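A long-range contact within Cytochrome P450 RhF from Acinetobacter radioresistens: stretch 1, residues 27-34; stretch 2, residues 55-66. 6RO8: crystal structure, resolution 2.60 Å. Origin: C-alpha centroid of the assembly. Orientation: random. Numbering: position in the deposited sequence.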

ATOM      1  N   LYS A  27     -19.466   1.905  20.345  1.00 74.14           N
ATOM      2  CA  LYS A  27     -19.146   1.629  18.949  1.00 75.98           C
ATOM      3  C   LYS A  27     -17.641   1.514  18.762  1.00 77.35           C
ATOM      4  O   LYS A  27     -17.164   0.660  18.006  1.00 74.73           O
ATOM      5  CB  LYS A  27     -19.706   2.714  18.026  1.00 72.56           C
ATOM      6  CG  LYS A  27     -21.215   2.725  17.859  1.00 81.18           C
ATOM      7  CD  LYS A  27     -21.581   2.982  16.399  1.00 99.74           C
ATOM      8  CE  LYS A  27     -22.191   4.368  16.181  1.00108.45           C
ATOM      9  NZ  LYS A  27     -23.689   4.345  16.195  1.00108.35           N
ATOM     10  N   GLY A  28     -16.880   2.361  19.461  1.00 75.82           N
ATOM     11  CA  GLY A  28     -15.432   2.298  19.362  1.00 78.57           C
ATOM     12  C   GLY A  28     -14.859   1.044  19.990  1.00 75.47           C
ATOM     13  O   GLY A  28     -13.968   0.406  19.420  1.00 78.08           O
ATOM     14  N   LYS A  29     -15.357   0.676  21.174  1.00 74.79           N
ATOM     15  CA  LYS A  29     -14.974  -0.598  21.768  1.00 73.50           C
ATOM     16  C   LYS A  29     -15.206  -1.742  20.793  1.00 75.16           C
ATOM     17  O   LYS A  29     -14.374  -2.649  20.676  1.00 84.10           O
ATOM     18  CB  LYS A  29     -15.758  -0.838  23.054  1.00 81.18           C
ATOM     19  CG  LYS A  29     -15.426  -2.164  23.723  1.00 95.76           C
ATOM     20  CD  LYS A  29     -16.293  -2.424  24.962  1.00 99.57           C
ATOM     21  CE  LYS A  29     -17.151  -3.680  24.800  1.00102.38           C
ATOM     22  NZ  LYS A  29     -18.299  -3.701  25.753  1.00111.13           N
ATOM     23  N   ASN A  30     -16.310  -1.702  20.058  1.00 69.54           N
ATOM     24  CA  ASN A  30     -16.657  -2.781  19.148  1.00 78.40           C
ATOM     25  C   ASN A  30     -16.134  -2.577  17.740  1.00 75.82           C
ATOM     26  O   ASN A  30     -16.548  -3.304  16.837  1.00 74.96           O
ATOM     27  CB  ASN A  30     -18.171  -2.946  19.106  1.00 84.68           C
ATOM     28  CG  ASN A  30     -18.720  -3.375  20.430  1.00 88.82           C
ATOM     29  OD1 ASN A  30     -18.091  -4.158  21.128  1.00 91.53           O
ATOM     30  ND2 ASN A  30     -19.887  -2.860  20.797  1.00 96.92           N
ATOM     31  N   PHE A  31     -15.251  -1.613  17.519  1.00 75.20           N
ATOM     32  CA  PHE A  31     -14.989  -1.216  16.148  1.00 75.80           C
ATOM     33  C   PHE A  31     -14.254  -2.331  15.418  1.00 78.31           C
ATOM     34  O   PHE A  31     -13.133  -2.699  15.785  1.00 78.21           O
ATOM     35  CB  PHE A  31     -14.203   0.092  16.086  1.00 65.65           C
ATOM     36  CG  PHE A  31     -14.160   0.678  14.704  1.00 70.74           C
ATOM     37  CD1 PHE A  31     -13.226   0.239  13.784  1.00 68.23           C
ATOM     38  CD2 PHE A  31     -15.081   1.637  14.304  1.00 73.87           C
ATOM     39  CE1 PHE A  31     -13.198   0.757  12.495  1.00 69.08           C
ATOM     40  CE2 PHE A  31     -15.056   2.159  13.002  1.00 74.40           C
ATOM     41  CZ  PHE A  31     -14.117   1.706  12.100  1.00 68.02           C
ATOM     42  N   ASP A  32     -14.907  -2.871  14.389  1.00 74.78           N
ATOM     43  CA  ASP A  32     -14.369  -3.962  13.585  1.00 74.41           C
ATOM     44  C   ASP A  32     -14.102  -3.472  12.164  1.00 70.28           C
ATOM     45  O   ASP A  32     -15.038  -3.134  11.425  1.00 62.82           O
ATOM     46  CB  ASP A  32     -15.333  -5.147  13.574  1.00 73.77           C
ATOM     47  CG  ASP A  32     -14.719  -6.394  12.976  1.00 84.66           C
ATOM     48  OD1 ASP A  32     -13.588  -6.325  12.450  1.00 86.53           O
ATOM     49  OD2 ASP A  32     -15.365  -7.458  13.046  1.00 91.99           O
ATOM     50  N   MET A  33     -12.828  -3.482  11.770  1.00 61.39           N
ATOM     51  CA  MET A  33     -12.474  -3.064  10.417  1.00 65.32           C
ATOM     52  C   MET A  33     -13.029  -4.004   9.343  1.00 66.94           C
ATOM     53  O   MET A  33     -13.157  -3.593   8.186  1.00 68.50           O
ATOM     54  CB  MET A  33     -10.961  -2.931  10.291  1.00 57.88           C
ATOM     55  CG  MET A  33     -10.466  -1.684  10.963  1.00 67.58           C
ATOM     56  SD  MET A  33      -8.672  -1.576  10.959  1.00 81.42           S
ATOM     57  CE  MET A  33      -8.379   0.142  11.396  1.00 83.09           C
ATOM     58  N   PHE A  34     -13.398  -5.231   9.689  1.00 65.43           N
ATOM     59  CA  PHE A  34     -13.973  -6.124   8.697  1.00 69.58           C
ATOM     60  C   PHE A  34     -15.492  -6.018   8.623  1.00 74.42           C
ATOM     61  O   PHE A  34     -16.113  -6.702   7.804  1.00 77.08           O
ATOM     62  CB  PHE A  34     -13.522  -7.559   8.974  1.00 63.97           C
ATOM     63  CG  PHE A  34     -12.038  -7.743   8.846  1.00 65.78           C
ATOM     64  CD1 PHE A  34     -11.463  -7.963   7.609  1.00 62.04           C
ATOM     65  CD2 PHE A  34     -11.213  -7.668   9.966  1.00 62.92           C
ATOM     66  CE1 PHE A  34     -10.077  -8.108   7.483  1.00 69.62           C
ATOM     67  CE2 PHE A  34      -9.830  -7.814   9.845  1.00 65.72           C
ATOM     68  CZ  PHE A  34      -9.260  -8.029   8.603  1.00 63.29           C
ATOM     69  N   ILE A  55      -9.176   9.237  19.381  1.00 73.15           N
ATOM     70  CA  ILE A  55      -8.340   8.090  19.688  1.00 67.93           C
ATOM     71  C   ILE A  55      -9.121   7.189  20.626  1.00 75.43           C
ATOM     72  O   ILE A  55      -9.611   7.642  21.667  1.00 86.29           O
ATOM     73  CB  ILE A  55      -7.004   8.503  20.326  1.00 67.57           C
ATOM     74  CG1 ILE A  55      -6.210   9.389  19.354  1.00 65.18           C
ATOM     75  CG2 ILE A  55      -6.240   7.261  20.752  1.00 71.81           C
ATOM     76  CD1 ILE A  55      -5.121  10.219  19.997  1.00 60.63           C
ATOM     77  N   PHE A  56      -9.262   5.925  20.253  1.00 72.07           N
ATOM     78  CA  PHE A  56     -10.006   5.002  21.089  1.00 73.42           C
ATOM     79  C   PHE A  56      -9.412   3.619  20.911  1.00 68.58           C
ATOM     80  O   PHE A  56      -8.729   3.340  19.926  1.00 71.95           O
ATOM     81  CB  PHE A  56     -11.500   5.034  20.742  1.00 74.95           C
ATOM     82  CG  PHE A  56     -11.800   4.572  19.345  1.00 81.62           C
ATOM     83  CD1 PHE A  56     -11.804   5.476  18.286  1.00 68.59           C
ATOM     84  CD2 PHE A  56     -12.083   3.227  19.089  1.00 81.40           C
ATOM     85  CE1 PHE A  56     -12.075   5.058  17.003  1.00 67.17           C
ATOM     86  CE2 PHE A  56     -12.356   2.802  17.803  1.00 80.14           C
ATOM     87  CZ  PHE A  56     -12.358   3.730  16.756  1.00 73.56           C
ATOM     88  N   PHE A  57      -9.654   2.758  21.890  1.00 71.52           N
ATOM     89  CA  PHE A  57      -9.177   1.386  21.830  1.00 76.82           C
ATOM     90  C   PHE A  57     -10.301   0.461  21.376  1.00 79.16           C
ATOM     91  O   PHE A  57     -11.387   0.453  21.966  1.00 81.06           O
ATOM     92  CB  PHE A  57      -8.626   0.914  23.176  1.00 76.21           C
ATOM     93  CG  PHE A  57      -8.008  -0.437  23.099  1.00 77.69           C
ATOM     94  CD1 PHE A  57      -6.747  -0.592  22.540  1.00 74.53           C
ATOM     95  CD2 PHE A  57      -8.702  -1.569  23.530  1.00 73.87           C
ATOM     96  CE1 PHE A  57      -6.170  -1.843  22.425  1.00 76.55           C
ATOM     97  CE2 PHE A  57      -8.120  -2.836  23.423  1.00 74.82           C
ATOM     98  CZ  PHE A  57      -6.857  -2.968  22.867  1.00 77.25           C
ATOM     99  N   SER A  58     -10.038  -0.319  20.334  1.00 69.52           N
ATOM    100  CA  SER A  58     -10.990  -1.309  19.860  1.00 71.00           C
ATOM    101  C   SER A  58     -10.615  -2.666  20.458  1.00 84.83           C
ATOM    102  O   SER A  58      -9.532  -3.204  20.190  1.00 84.76           O
ATOM    103  CB  SER A  58     -11.022  -1.360  18.333  1.00 69.50           C
ATOM    104  OG  SER A  58     -11.769  -2.484  17.871  1.00 76.87           O
ATOM    105  N   GLU A  59     -11.503  -3.204  21.289  1.00 92.47           N
ATOM    106  CA  GLU A  59     -11.343  -4.572  21.752  1.00 88.45           C
ATOM    107  C   GLU A  59     -11.628  -5.570  20.649  1.00 90.00           C
ATOM    108  O   GLU A  59     -11.107  -6.692  20.684  1.00 91.07           O
ATOM    109  CB  GLU A  59     -12.259  -4.822  22.938  1.00 84.35           C
ATOM    110  CG  GLU A  59     -11.936  -3.924  24.098  1.00103.04           C
ATOM    111  CD  GLU A  59     -12.952  -4.019  25.197  1.00114.54           C
ATOM    112  OE1 GLU A  59     -12.996  -3.095  26.034  1.00119.33           O
ATOM    113  OE2 GLU A  59     -13.709  -5.013  25.218  1.00120.20           O
ATOM    114  N   ALA A  60     -12.433  -5.175  19.662  1.00 83.03           N
ATOM    115  CA  ALA A  60     -12.713  -6.064  18.550  1.00 76.82           C
ATOM    116  C   ALA A  60     -11.425  -6.486  17.858  1.00 88.14           C
ATOM    117  O   ALA A  60     -11.329  -7.603  17.338  1.00 97.38           O
ATOM    118  CB  ALA A  60     -13.666  -5.388  17.564  1.00 75.58           C
ATOM    119  N   MET A  61     -10.412  -5.618  17.841  1.00 81.79           N
ATOM    120  CA  MET A  61      -9.190  -5.994  17.143  1.00 82.76           C
ATOM    121  C   MET A  61      -7.913  -5.706  17.914  1.00 77.14           C
ATOM    122  O   MET A  61      -6.838  -5.738  17.318  1.00 81.24           O
ATOM    123  CB  MET A  61      -9.160  -5.317  15.790  1.00 97.26           C
ATOM    124  CG  MET A  61     -10.446  -5.535  15.074  1.00 99.26           C
ATOM    125  SD  MET A  61     -10.330  -4.584  13.655  1.00 86.09           S
ATOM    126  CE  MET A  61     -10.020  -3.061  14.505  1.00 90.75           C
ATOM    127  N   GLY A  62      -8.003  -5.449  19.216  1.00 66.06           N
ATOM    128  CA  GLY A  62      -6.821  -5.349  20.047  1.00 65.96           C
ATOM    129  C   GLY A  62      -5.896  -4.199  19.716  1.00 75.41           C
ATOM    130  O   GLY A  62      -4.702  -4.259  20.040  1.00 82.68           O
ATOM    131  N   TYR A  63      -6.409  -3.140  19.101  1.00 73.99           N
ATOM    132  CA  TYR A  63      -5.571  -2.061  18.597  1.00 73.34           C
ATOM    133  C   TYR A  63      -6.139  -0.725  19.040  1.00 71.70           C
ATOM    134  O   TYR A  63      -7.359  -0.549  19.104  1.00 70.34           O
ATOM    135  CB  TYR A  63      -5.477  -2.091  17.047  1.00 67.21           C
ATOM    136  CG  TYR A  63      -4.304  -2.864  16.474  1.00 75.03           C
ATOM    137  CD1 TYR A  63      -4.306  -4.254  16.442  1.00 71.81           C
ATOM    138  CD2 TYR A  63      -3.211  -2.201  15.928  1.00 73.18           C
ATOM    139  CE1 TYR A  63      -3.249  -4.958  15.909  1.00 74.49           C
ATOM    140  CE2 TYR A  63      -2.143  -2.904  15.386  1.00 72.77           C
ATOM    141  CZ  TYR A  63      -2.167  -4.281  15.384  1.00 84.88           C
ATOM    142  OH  TYR A  63      -1.101  -4.986  14.859  1.00101.16           O
ATOM    143  N   TRP A  64      -5.262   0.215  19.357  1.00 70.93           N
ATOM    144  CA  TRP A  64      -5.721   1.590  19.422  1.00 75.62           C
ATOM    145  C   TRP A  64      -6.038   2.076  18.010  1.00 73.87           C
ATOM    146  O   TRP A  64      -5.372   1.700  17.031  1.00 72.45           O
ATOM    147  CB  TRP A  64      -4.668   2.481  20.065  1.00 78.93           C
ATOM    148  CG  TRP A  64      -4.525   2.268  21.536  1.00 86.98           C
ATOM    149  CD1 TRP A  64      -3.613   1.472  22.168  1.00 92.70           C
ATOM    150  CD2 TRP A  64      -5.313   2.873  22.564  1.00 86.88           C
ATOM    151  NE1 TRP A  64      -3.789   1.537  23.532  1.00 88.68           N
ATOM    152  CE2 TRP A  64      -4.826   2.391  23.801  1.00 88.93           C
ATOM    153  CE3 TRP A  64      -6.383   3.776  22.562  1.00 79.73           C
ATOM    154  CZ2 TRP A  64      -5.374   2.781  25.023  1.00 83.72           C
ATOM    155  CZ3 TRP A  64      -6.929   4.155  23.774  1.00 83.93           C
ATOM    156  CH2 TRP A  64      -6.419   3.661  24.991  1.00 83.33           C
ATOM    157  N   ILE A  65      -7.084   2.888  17.894  1.00 69.53           N
ATOM    158  CA  ILE A  65      -7.452   3.485  16.617  1.00 69.80           C
ATOM    159  C   ILE A  65      -7.182   4.988  16.686  1.00 73.76           C
ATOM    160  O   ILE A  65      -7.618   5.669  17.621  1.00 84.02           O
ATOM    161  CB  ILE A  65      -8.917   3.187  16.245  1.00 68.16           C
ATOM    162  CG1 ILE A  65      -9.243   1.698  16.425  1.00 66.36           C
ATOM    163  CG2 ILE A  65      -9.203   3.675  14.819  1.00 58.88           C
ATOM    164  CD1 ILE A  65      -8.871   0.801  15.288  1.00 65.50           C
ATOM    165  N   VAL A  66      -6.455   5.496  15.699  1.00 72.04           N
ATOM    166  CA  VAL A  66      -6.032   6.892  15.653  1.00 70.50           C
ATOM    167  C   VAL A  66      -6.606   7.484  14.371  1.00 68.47           C
ATOM    168  O   VAL A  66      -6.261   7.040  13.269  1.00 68.03           O
ATOM    169  CB  VAL A  66      -4.506   6.998  15.705  1.00 64.16           C
ATOM    170  CG1 VAL A  66      -4.068   8.419  15.761  1.00 56.91           C
ATOM    171  CG2 VAL A  66      -3.992   6.227  16.913  1.00 61.50           C
TER

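The last turn of a helix and the loop that follows it (residues 27-34) pack against a β-hairpin (residues 55-66), burying 522 Å² in all. The hairpin is held by paired backbone bonds between Phe-56 and Ile-65 and between Ser-58 and Tyr-63, the bond from Tyr-63 N to Ser-58 O being weak, and the start of its turn, Glu-59 to Met-61, lies against the segment where the helix ends. There the chains come close, with Lys-29 CA 4.5 Å from Ser-58 CA.

Two carbonyls near the helix end, Lys-29 O and Phe-31 O, find donors in the hairpin. Lys-29 O accepts two weak hydrogen bonds from successive turn amides, Glu-59 N at 3.0 Å and Ala-60 N at 3.3 Å. Gly-28 O is already taken within its own stretch by Phe-31 N (3.1 Å); it also receives a CA-H...O contact from Ser-58 CA (3.5 Å) and lies at the edge of the Phe-56 ring. The lack of a side chain at Gly-28 permits this approach, since an ideal CB would sit 2.9 Å from Phe-56 CD2, a clash.

The shortest link runs from Ser-58 OG to Phe-31 O, 2.5 Å. The hydroxyl donates here and in turn accepts a weak bond from Met-61 N (3.4 Å from OG), so a single side chain ties the loop to the turn. Farther along, Met-33 N points almost straight at Met-61 SD (3.3 Å, 173° at the hydrogen); because thioether sulfur is a poor acceptor, this bond is weak. Asp-32 OD1 instead accepts from Phe-34 N at 3.0 Å, bracing the loop internally.

Apolar contacts complete the interface. Phe-56 directs its edge toward the face of Phe-31 in an offset edge-to-face pair, centroids 5.9 Å apart and planes at 64°, while Met-33 CE reaches Ile-65 CD1 at 4.0 Å.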